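Local coordinates for protein broad specificity aminotransferase (Leishmania mexicana, PDB 4WB0) that acts as a homodimeric, pyridoxal phosphate-dependent aminotransferase of broad substrate specificity, probably transferring the amino group of L-aspartate to 2-oxoglutarate, at residues T132-A137 against K154-Y159; V91-G96 against L253-S258; E204-I209 against R242-R247. All coordinates share one frame; numbering follows the deposited sequence.

Interaction 1 (T132-A137 against K154-Y159)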
loop_
_atom_site.group_PDB
_atom_site.type_symbol
_atom_site.label_atom_id
_atom_site.label_comp_id
_atom_site.label_asym_id
_atom_site.label_seq_id
_atom_site.Cartn_x
_atom_site.Cartn_y
_atom_site.Cartn_z
ATOM N N THR A 132 -12.031 6.813 23.741
ATOM C CA THR A 132 -11.038 5.895 24.275
ATOM C C THR A 132 -9.630 6.410 23.979
ATOM O O THR A 132 -9.308 6.633 22.851
ATOM C CB THR A 132 -11.187 4.490 23.659
ATOM O OG1 THR A 132 -12.519 4.035 23.921
ATOM C CG2 THR A 132 -10.194 3.531 24.284
ATOM N N PRO A 133 -8.800 6.607 25.011
ATOM C CA PRO A 133 -7.415 6.984 24.709
ATOM C C PRO A 133 -6.560 5.856 24.152
ATOM O O PRO A 133 -6.805 4.658 24.444
ATOM C CB PRO A 133 -6.869 7.431 26.066
ATOM C CG PRO A 133 -8.069 7.546 26.993
ATOM C CD PRO A 133 -9.058 6.577 26.469
ATOM N N ILE A 134 -5.582 6.269 23.336
ATOM C CA ILE A 134 -4.503 5.403 22.886
ATOM C C ILE A 134 -3.174 5.984 23.423
ATOM O O ILE A 134 -2.896 7.162 23.266
ATOM C CB ILE A 134 -4.522 5.247 21.342
ATOM C CG1 ILE A 134 -3.467 4.247 20.864
ATOM C CG2 ILE A 134 -4.349 6.555 20.648
ATOM C CD1 ILE A 134 -3.811 3.698 19.562
ATOM N N TYR A 135 -2.429 5.126 24.131
ATOM C CA TYR A 135 -1.203 5.459 24.802
ATOM C C TYR A 135 0.007 4.998 24.053
ATOM O O TYR A 135 0.083 3.805 23.681
ATOM C CB TYR A 135 -1.170 4.805 26.165
ATOM C CG TYR A 135 -2.085 5.437 27.171
ATOM C CD1 TYR A 135 -3.419 5.127 27.194
ATOM C CD2 TYR A 135 -1.586 6.331 28.112
ATOM C CE1 TYR A 135 -4.259 5.716 28.129
ATOM C CE2 TYR A 135 -2.373 6.924 29.003
ATOM C CZ TYR A 135 -3.726 6.600 29.036
ATOM O OH TYR A 135 -4.555 7.178 29.959
ATOM N N LEU A 136 0.941 5.932 23.875
ATOM C CA LEU A 136 2.214 5.693 23.188
ATOM C C LEU A 136 3.344 5.881 24.179
ATOM O O LEU A 136 3.201 6.564 25.180
ATOM C CB LEU A 136 2.427 6.633 21.996
ATOM C CG LEU A 136 1.267 6.823 21.004
ATOM C CD1 LEU A 136 1.589 7.784 19.853
ATOM C CD2 LEU A 136 0.929 5.538 20.445
ATOM N N ALA A 137 4.462 5.226 23.933
ATOM C CA ALA A 137 5.581 5.391 24.854
ATOM C C ALA A 137 6.134 6.785 24.825
ATOM O O ALA A 137 6.226 7.429 23.775
ATOM C CB ALA A 137 6.682 4.451 24.536
ATOM N N LYS A 154 -8.525 10.386 18.535
ATOM C CA LYS A 154 -8.605 11.780 18.905
ATOM C C LYS A 154 -8.032 12.089 20.287
ATOM O O LYS A 154 -7.871 13.245 20.605
ATOM C CB LYS A 154 -10.067 12.272 18.789
ATOM C CG LYS A 154 -10.391 12.456 17.284
ATOM C CD LYS A 154 -11.705 13.098 16.990
ATOM C CE LYS A 154 -11.903 13.235 15.475
ATOM N NZ LYS A 154 -13.213 13.872 15.149
ATOM N N ASP A 155 -7.739 11.087 21.110
ATOM C CA ASP A 155 -7.177 11.340 22.451
ATOM C C ASP A 155 -5.941 10.468 22.573
ATOM O O ASP A 155 -6.034 9.303 23.000
ATOM C CB ASP A 155 -8.170 11.025 23.577
ATOM C CG ASP A 155 -7.643 11.432 24.986
ATOM O OD1 ASP A 155 -6.472 11.832 25.117
ATOM O OD2 ASP A 155 -8.393 11.336 25.983
ATOM N N ILE A 156 -4.810 11.020 22.126
ATOM C CA ILE A 156 -3.521 10.313 22.115
ATOM C C ILE A 156 -2.689 10.739 23.322
ATOM O O ILE A 156 -2.500 11.927 23.565
ATOM C CB ILE A 156 -2.758 10.628 20.823
ATOM C CG1 ILE A 156 -3.683 10.423 19.597
ATOM C CG2 ILE A 156 -1.458 9.775 20.732
ATOM C CD1 ILE A 156 -2.950 10.469 18.218
ATOM N N ARG A 157 -2.235 9.783 24.116
ATOM C CA ARG A 157 -1.577 10.090 25.360
ATOM C C ARG A 157 -0.252 9.376 25.426
ATOM O O ARG A 157 0.066 8.611 24.525
ATOM C CB ARG A 157 -2.462 9.665 26.522
ATOM C CG ARG A 157 -3.871 10.307 26.511
ATOM C CD ARG A 157 -4.635 9.820 27.741
ATOM N NE ARG A 157 -5.978 10.363 27.784
ATOM C CZ ARG A 157 -6.848 10.168 28.774
ATOM N NH1 ARG A 157 -6.540 9.445 29.843
ATOM N NH2 ARG A 157 -8.042 10.722 28.686
ATOM N N THR A 158 0.493 9.576 26.520
ATOM C CA THR A 158 1.793 8.898 26.688
ATOM C C THR A 158 1.851 8.117 27.992
ATOM O O THR A 158 1.253 8.515 28.975
ATOM C CB THR A 158 2.963 9.881 26.655
ATOM O OG1 THR A 158 2.831 10.818 27.715
ATOM C CG2 THR A 158 2.983 10.636 25.322
ATOM N N TYR A 159 2.522 6.965 27.978
ATOM C CA TYR A 159 2.931 6.307 29.210
ATOM C C TYR A 159 4.424 6.554 29.398
ATOM O O TYR A 159 5.230 6.476 28.449
ATOM C CB TYR A 159 2.599 4.791 29.202
ATOM C CG TYR A 159 3.156 3.974 28.086
ATOM C CD1 TYR A 159 4.404 3.378 28.190
ATOM C CD2 TYR A 159 2.419 3.766 26.935
ATOM C CE1 TYR A 159 4.920 2.625 27.143
ATOM C CE2 TYR A 159 2.922 3.008 25.889
ATOM C CZ TYR A 159 4.176 2.449 26.006
ATOM O OH TYR A 159 4.641 1.692 24.966
HETATM O O HOH W 1 -8.959 8.675 21.034
#

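Interaction 2 (V91-G96 against L253-S258). With CAC (cacodylate ion), chain C.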
loop_
_atom_site.group_PDB
_atom_site.type_symbol
_atom_site.label_atom_id
_atom_site.label_comp_id
_atom_site.label_asym_id
_atom_site.label_seq_id
_atom_site.Cartn_x
_atom_site.Cartn_y
_atom_site.Cartn_z
ATOM N N VAL A 91 3.694 -15.323 10.842
ATOM C CA VAL A 91 3.047 -15.371 12.145
ATOM C C VAL A 91 3.726 -16.464 13.002
ATOM O O VAL A 91 3.916 -16.338 14.216
ATOM C CB VAL A 91 1.562 -15.649 11.965
ATOM C CG1 VAL A 91 0.949 -16.012 13.285
ATOM C CG2 VAL A 91 0.878 -14.447 11.335
ATOM N N LYS A 92 4.118 -17.538 12.339
ATOM C CA LYS A 92 4.829 -18.587 13.030
ATOM C C LYS A 92 6.183 -18.119 13.544
ATOM O O LYS A 92 6.635 -18.578 14.589
ATOM C CB LYS A 92 4.996 -19.820 12.120
ATOM C CG LYS A 92 3.830 -20.796 12.283
ATOM C CD LYS A 92 3.454 -21.542 10.988
ATOM C CE LYS A 92 4.585 -22.423 10.493
ATOM N NZ LYS A 92 4.145 -23.276 9.334
ATOM N N MET A 93 6.845 -17.240 12.813
ATOM C CA MET A 93 8.156 -16.711 13.257
ATOM C C MET A 93 8.040 -15.935 14.575
ATOM O O MET A 93 8.895 -16.035 15.446
ATOM C CB MET A 93 8.762 -15.777 12.188
ATOM C CG MET A 93 10.164 -15.178 12.543
ATOM S SD MET A 93 10.701 -13.982 11.283
ATOM C CE MET A 93 9.690 -12.596 11.730
ATOM N N THR A 94 6.961 -15.179 14.735
ATOM C CA THR A 94 6.841 -14.393 15.986
ATOM C C THR A 94 6.216 -15.247 17.082
ATOM O O THR A 94 6.741 -15.261 18.184
ATOM C CB THR A 94 6.116 -13.091 15.759
ATOM O OG1 THR A 94 6.171 -12.239 16.963
ATOM C CG2 THR A 94 4.714 -13.311 15.282
ATOM N N TYR A 95 5.150 -16.012 16.813
ATOM C CA TYR A 95 4.515 -16.790 17.918
ATOM C C TYR A 95 5.049 -18.164 18.178
ATOM O O TYR A 95 4.729 -18.773 19.188
ATOM C CB TYR A 95 2.996 -16.850 17.661
ATOM C CG TYR A 95 2.364 -15.513 17.947
ATOM C CD1 TYR A 95 2.398 -14.992 19.236
ATOM C CD2 TYR A 95 1.762 -14.799 16.966
ATOM C CE1 TYR A 95 1.826 -13.766 19.523
ATOM C CE2 TYR A 95 1.159 -13.538 17.218
ATOM C CZ TYR A 95 1.214 -13.038 18.511
ATOM O OH TYR A 95 0.613 -11.855 18.790
ATOM N N GLY A 96 5.928 -18.662 17.324
ATOM C CA GLY A 96 6.488 -19.982 17.579
ATOM C C GLY A 96 5.793 -21.032 16.725
ATOM O O GLY A 96 4.671 -20.838 16.268
ATOM N N LEU A 253 -0.916 -7.358 16.605
ATOM C CA LEU A 253 0.535 -7.195 16.354
ATOM C C LEU A 253 0.848 -6.842 14.931
ATOM O O LEU A 253 0.369 -7.481 14.000
ATOM C CB LEU A 253 1.267 -8.482 16.715
ATOM C CG LEU A 253 2.800 -8.461 16.725
ATOM C CD1 LEU A 253 3.263 -9.373 17.840
ATOM C CD2 LEU A 253 3.286 -8.936 15.415
ATOM N N ALA A 254 1.639 -5.793 14.799
ATOM C CA ALA A 254 2.156 -5.269 13.502
ATOM C C ALA A 254 3.604 -5.671 13.299
ATOM O O ALA A 254 4.454 -5.412 14.137
ATOM C CB ALA A 254 2.012 -3.783 13.465
ATOM N N GLN A 255 3.866 -6.342 12.183
ATOM C CA GLN A 255 5.151 -6.971 11.915
ATOM C C GLN A 255 5.751 -6.434 10.629
ATOM O O GLN A 255 5.024 -6.288 9.645
ATOM C CB GLN A 255 4.932 -8.452 11.825
ATOM C CG GLN A 255 6.095 -9.253 11.490
ATOM C CD GLN A 255 5.678 -10.711 11.458
ATOM O OE1 GLN A 255 4.785 -11.102 10.679
ATOM N NE2 GLN A 255 6.262 -11.495 12.330
ATOM N N SER A 256 7.054 -6.211 10.643
ATOM C CA SER A 256 7.858 -5.741 9.500
ATOM C C SER A 256 9.048 -6.667 9.197
ATOM O O SER A 256 9.697 -7.173 10.119
ATOM C CB SER A 256 8.377 -4.361 9.765
ATOM O OG SER A 256 9.278 -3.910 8.734
ATOM N N PHE A 257 9.314 -6.864 7.909
ATOM C CA PHE A 257 10.519 -7.532 7.422
ATOM C C PHE A 257 11.528 -6.566 6.795
ATOM O O PHE A 257 12.505 -6.973 6.155
ATOM C CB PHE A 257 10.102 -8.634 6.458
ATOM C CG PHE A 257 9.501 -9.795 7.166
ATOM C CD1 PHE A 257 8.151 -9.808 7.421
ATOM C CD2 PHE A 257 10.284 -10.837 7.643
ATOM C CE1 PHE A 257 7.584 -10.809 8.108
ATOM C CE2 PHE A 257 9.684 -11.889 8.347
ATOM C CZ PHE A 257 8.323 -11.841 8.593
ATOM N N SER A 258 11.312 -5.256 6.946
ATOM C CA SER A 258 12.231 -4.302 6.340
ATOM C C SER A 258 13.626 -4.419 6.893
ATOM O O SER A 258 14.611 -4.373 6.148
ATOM C CB SER A 258 11.750 -2.864 6.564
ATOM O OG SER A 258 10.508 -2.673 5.898
HETATM AS AS CAC C . 8.514 0.161 7.853
HETATM O O1 CAC C . 9.680 -0.273 6.602
HETATM O O2 CAC C . 6.931 0.392 7.208
HETATM C C1 CAC C . 8.571 -1.086 9.357
HETATM C C2 CAC C . 9.049 1.889 8.600
#

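Interaction 3 (E204-I209 against R242-R247)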
loop_
_atom_site.group_PDB
_atom_site.type_symbol
_atom_site.label_atom_id
_atom_site.label_comp_id
_atom_site.label_asym_id
_atom_site.label_seq_id
_atom_site.Cartn_x
_atom_site.Cartn_y
_atom_site.Cartn_z
ATOM N N GLU A 204 10.604 -10.675 33.645
ATOM C CA GLU A 204 9.703 -10.550 34.794
ATOM C C GLU A 204 8.871 -9.278 34.708
ATOM O O GLU A 204 7.694 -9.292 35.063
ATOM C CB GLU A 204 10.506 -10.587 36.115
ATOM C CG GLU A 204 11.125 -11.952 36.441
ATOM C CD GLU A 204 12.530 -12.159 35.923
ATOM O OE1 GLU A 204 13.260 -12.956 36.573
ATOM O OE2 GLU A 204 12.929 -11.527 34.898
ATOM N N GLN A 205 9.468 -8.187 34.223
ATOM C CA GLN A 205 8.755 -6.936 34.037
ATOM C C GLN A 205 7.653 -7.085 32.959
ATOM O O GLN A 205 6.566 -6.550 33.130
ATOM C CB GLN A 205 9.723 -5.796 33.682
ATOM C CG GLN A 205 10.561 -5.364 34.855
ATOM C CD GLN A 205 11.716 -4.458 34.477
ATOM O OE1 GLN A 205 12.118 -4.360 33.316
ATOM N NE2 GLN A 205 12.237 -3.762 35.473
ATOM N N TRP A 206 7.943 -7.804 31.872
ATOM C CA TRP A 206 6.924 -8.085 30.862
ATOM C C TRP A 206 5.753 -8.854 31.468
ATOM O O TRP A 206 4.617 -8.583 31.127
ATOM C CB TRP A 206 7.460 -8.889 29.668
ATOM C CG TRP A 206 8.126 -8.095 28.612
ATOM C CD1 TRP A 206 9.403 -8.244 28.175
ATOM C CD2 TRP A 206 7.550 -7.031 27.828
ATOM N NE1 TRP A 206 9.650 -7.349 27.113
ATOM C CE2 TRP A 206 8.524 -6.597 26.912
ATOM C CE3 TRP A 206 6.276 -6.426 27.791
ATOM C CZ2 TRP A 206 8.275 -5.590 25.995
ATOM C CZ3 TRP A 206 6.059 -5.414 26.880
ATOM C CH2 TRP A 206 7.040 -5.022 26.006
ATOM N N ASN A 207 6.021 -9.820 32.339
ATOM C CA ASN A 207 4.933 -10.555 32.951
ATOM C C ASN A 207 4.085 -9.645 33.880
ATOM O O ASN A 207 2.845 -9.722 33.885
ATOM C CB ASN A 207 5.445 -11.753 33.711
ATOM C CG ASN A 207 4.339 -12.748 33.998
ATOM O OD1 ASN A 207 3.584 -13.155 33.091
ATOM N ND2 ASN A 207 4.189 -13.085 35.242
ATOM N N GLU A 208 4.728 -8.711 34.569
ATOM C CA GLU A 208 3.972 -7.758 35.387
ATOM C C GLU A 208 3.099 -6.851 34.519
ATOM O O GLU A 208 1.972 -6.541 34.885
ATOM C CB GLU A 208 4.879 -6.866 36.235
ATOM C CG GLU A 208 5.659 -7.530 37.349
ATOM C CD GLU A 208 6.477 -6.486 38.131
ATOM O OE1 GLU A 208 7.731 -6.570 38.132
ATOM O OE2 GLU A 208 5.870 -5.548 38.711
ATOM N N ILE A 209 3.631 -6.407 33.389
ATOM C CA ILE A 209 2.860 -5.592 32.470
ATOM C C ILE A 209 1.643 -6.360 31.949
ATOM O O ILE A 209 0.535 -5.833 31.930
ATOM C CB ILE A 209 3.737 -5.094 31.279
ATOM C CG1 ILE A 209 4.783 -4.111 31.768
ATOM C CG2 ILE A 209 2.869 -4.396 30.246
ATOM C CD1 ILE A 209 5.824 -3.861 30.723
ATOM N N ARG A 242 5.081 -13.826 22.891
ATOM C CA ARG A 242 4.722 -15.199 23.197
ATOM C C ARG A 242 4.146 -15.285 24.619
ATOM O O ARG A 242 3.242 -16.045 24.888
ATOM C CB ARG A 242 5.921 -16.098 23.033
ATOM C CG ARG A 242 6.267 -16.284 21.539
ATOM C CD ARG A 242 7.504 -17.097 21.312
ATOM N NE ARG A 242 7.910 -17.015 19.904
ATOM C CZ ARG A 242 8.891 -17.740 19.382
ATOM N NH1 ARG A 242 9.593 -18.594 20.134
ATOM N NH2 ARG A 242 9.214 -17.578 18.109
ATOM N N LEU A 243 4.673 -14.456 25.492
ATOM C CA LEU A 243 4.204 -14.392 26.878
ATOM C C LEU A 243 2.773 -13.906 26.902
ATOM O O LEU A 243 1.899 -14.515 27.550
ATOM C CB LEU A 243 5.066 -13.443 27.709
ATOM C CG LEU A 243 4.533 -13.186 29.124
ATOM C CD1 LEU A 243 4.648 -14.435 29.929
ATOM C CD2 LEU A 243 5.395 -12.129 29.762
ATOM N N PHE A 244 2.522 -12.838 26.163
ATOM C CA PHE A 244 1.213 -12.200 26.208
ATOM C C PHE A 244 0.179 -13.135 25.602
ATOM O O PHE A 244 -0.949 -13.257 26.121
ATOM C CB PHE A 244 1.232 -10.841 25.470
ATOM C CG PHE A 244 1.701 -9.653 26.327
ATOM C CD1 PHE A 244 2.791 -9.747 27.124
ATOM C CD2 PHE A 244 1.068 -8.436 26.239
ATOM C CE1 PHE A 244 3.222 -8.698 27.877
ATOM C CE2 PHE A 244 1.528 -7.338 26.981
ATOM C CZ PHE A 244 2.603 -7.487 27.802
ATOM N N ALA A 245 0.588 -13.871 24.579
ATOM C CA ALA A 245 -0.272 -14.887 23.994
ATOM C C ALA A 245 -0.578 -15.961 25.041
ATOM O O ALA A 245 -1.735 -16.349 25.245
ATOM C CB ALA A 245 0.384 -15.483 22.776
ATOM N N ARG A 246 0.470 -16.459 25.703
ATOM C CA ARG A 246 0.319 -17.537 26.696
ATOM C C ARG A 246 -0.589 -17.058 27.870
ATOM O O ARG A 246 -1.397 -17.812 28.463
ATOM C CB ARG A 246 1.682 -17.958 27.226
ATOM C CG ARG A 246 1.728 -19.285 27.946
ATOM C CD ARG A 246 3.187 -19.821 27.974
ATOM N NE ARG A 246 4.177 -18.740 28.058
ATOM C CZ ARG A 246 5.077 -18.435 27.112
ATOM N NH1 ARG A 246 5.170 -19.117 25.971
ATOM N NH2 ARG A 246 5.905 -17.432 27.312
ATOM N N ARG A 247 -0.480 -15.792 28.192
ATOM C CA ARG A 247 -1.296 -15.212 29.302
ATOM C C ARG A 247 -2.777 -14.956 28.884
ATOM O O ARG A 247 -3.605 -14.587 29.725
ATOM C CB ARG A 247 -0.740 -13.883 29.782
ATOM C CG ARG A 247 0.596 -13.890 30.527
ATOM C CD ARG A 247 0.612 -14.630 31.832
ATOM N NE ARG A 247 -0.427 -14.175 32.761
ATOM C CZ ARG A 247 -0.305 -13.174 33.629
ATOM N NH1 ARG A 247 0.814 -12.469 33.767
ATOM N NH2 ARG A 247 -1.330 -12.909 34.393
#

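Interaction 1 (T132-A137 against K154-Y159)
I134 and L136 reach across to the 154-159 segment with both their N-H and C=O groups, and R157 answers with both of its own. I134 N donates to D155 O, and I134 O in turn receives R157 N at 2.8 Å. One step on, L136 N bonds R157 O at 2.9 Å while L136 O accepts from Y159 N. The backbone of the intervening Y135 turns the other way, to V186 and L188. Before the pairing starts, a water takes over: it donates to T132 O (2.8 Å) and accepts from D155 N (2.7 Å).

The side chain of R157 is engaged on several sides. Its chain runs extended over one face of the Y135 ring, with CB 4.0 Å from the Y135 ring centroid, and NH1 then donates to Y135 OH (3.0 Å). NE and NH2 grip the D155 carboxylate side-on, one oxygen each, the NH2–OD2 salt bridge from R157 to D155 being 2.8 Å long. P133 CG sits over the centre of the guanidinium face. Further on, with CG between the backbone N and the carbonyl carbon (chi1 57°), the Y159 ring lies over A137, whose CA is 3.6 Å from the ring centroid, and Y159 OH is satisfied by L188 O. Such register belongs to adjacent parallel strands of a beta-alpha-beta unit, here strands 134-138 and 156-163 joined by helix 142-150, at the edge region of the large mixed sheet.

Interaction 2 (V91-G96 against L253-S258)
M93 and F257 meet tip to tip between the end of helix 84-95 and the residues that follow strand 252-256. From CB the methionine chain sets out straight, with CG anti to the backbone N (chi1 -179°) and SD anti to CA, which carries the sulfur well clear of the helix. SD comes to 3.7 Å from F257 CE2, a Met-aromatic contact in which the sulfur approaches the ring obliquely. The chain then bends at chi3 (76°), and CE turns in to touch both CE2 and CZ of F257, each at 3.5 Å. The same methyl also lies 3.7 Å from Q255 NE2, so it fills the angle between ring and amide.

Q255 projects from the strand as an extended chain, its amide nitrogen lying against CB and CG2 of T94. Both ends of this buried amide have partners nearby: NE2 donates to A90 O, and OE1 is bonded to T270 OG1 on the neighbouring strand. The contact thus packs a helix of the large domain against an inner strand of the mixed sheet, as in the fold type I aminotransferases. Closer to the strand's start, L253 CD1 meets Y95 OH at 3.8 Å. It also lies near T94 OG1, a buried hydroxyl for which the model offers no partner.

Past the strand, S258 N donates to S256 OG at 3.0 Å, forming an ST turn. S258 OG in turn donates to O1 of a cacodylate ion (2.6 Å), probably from the crystallisation liquor, which T113, R267 and residues of the neighbouring subunit also bind.

Interaction 3 (E204-I209 against R242-R247)
Helices 203-215 and 239-246, two of the connections between parallel strands of the large-domain sheet, pack together here through W206, N207 and I209 on the first and L243 and F244 on the second, with R247 joining from the 242-247 segment. The short segments 204-209 and 242-246 run at 39° to each other, their axes 10.0 Å apart. L243 CD2 presses on the helix backbone, 3.5 Å from N207 N, and also touches W206 CB. Beside it, F244 turns its CE1 and CZ against CE3 of the W206 indole, each at 3.8 Å, with the two ring planes 83° apart. I209 CG2 meets the same phenylalanine at its edge, 3.9 Å from F244 CZ. Both W206 and F244 also touch L189 of strand 186-190, so the aromatic pair fills the layer between helices and sheet in this alpha/beta/alpha architecture.

Toward the outer side, R247 curls back, bent at chi2 and chi3, and NH1 donates to N207 OD1 at 2.9 Å. The donor sits well above the amide plane of N207, not on a lone pair, which makes the bond an imperfect one. NH1 also bonds S211 OG, one turn further along helix 203-215.

Overall arrangement
Interactions 2 and 3 are joined directly by R242, which starts the 242-247 segment: R242 NE lies 2.7 Å from T94 O and R242 NH2 3.1 Å from M93 O, probable hydrogen bonds to the end of helix 84-95. Their centres are about 17 Å apart. Interaction 1 stands off from both, its nearest atoms about 7 Å from interaction 3 and about 11 Å from interaction 2. Strand 186-190 bridges part of that gap, as L189 touches Y159 as well as W206 and F244. Interactions 1 and 2 share the large sheet. Interaction 2 alone reaches the bound cacodylate, whose serine, threonine and arginine ligands are consistent with the cofactor-phosphate pocket of related aminotransferases.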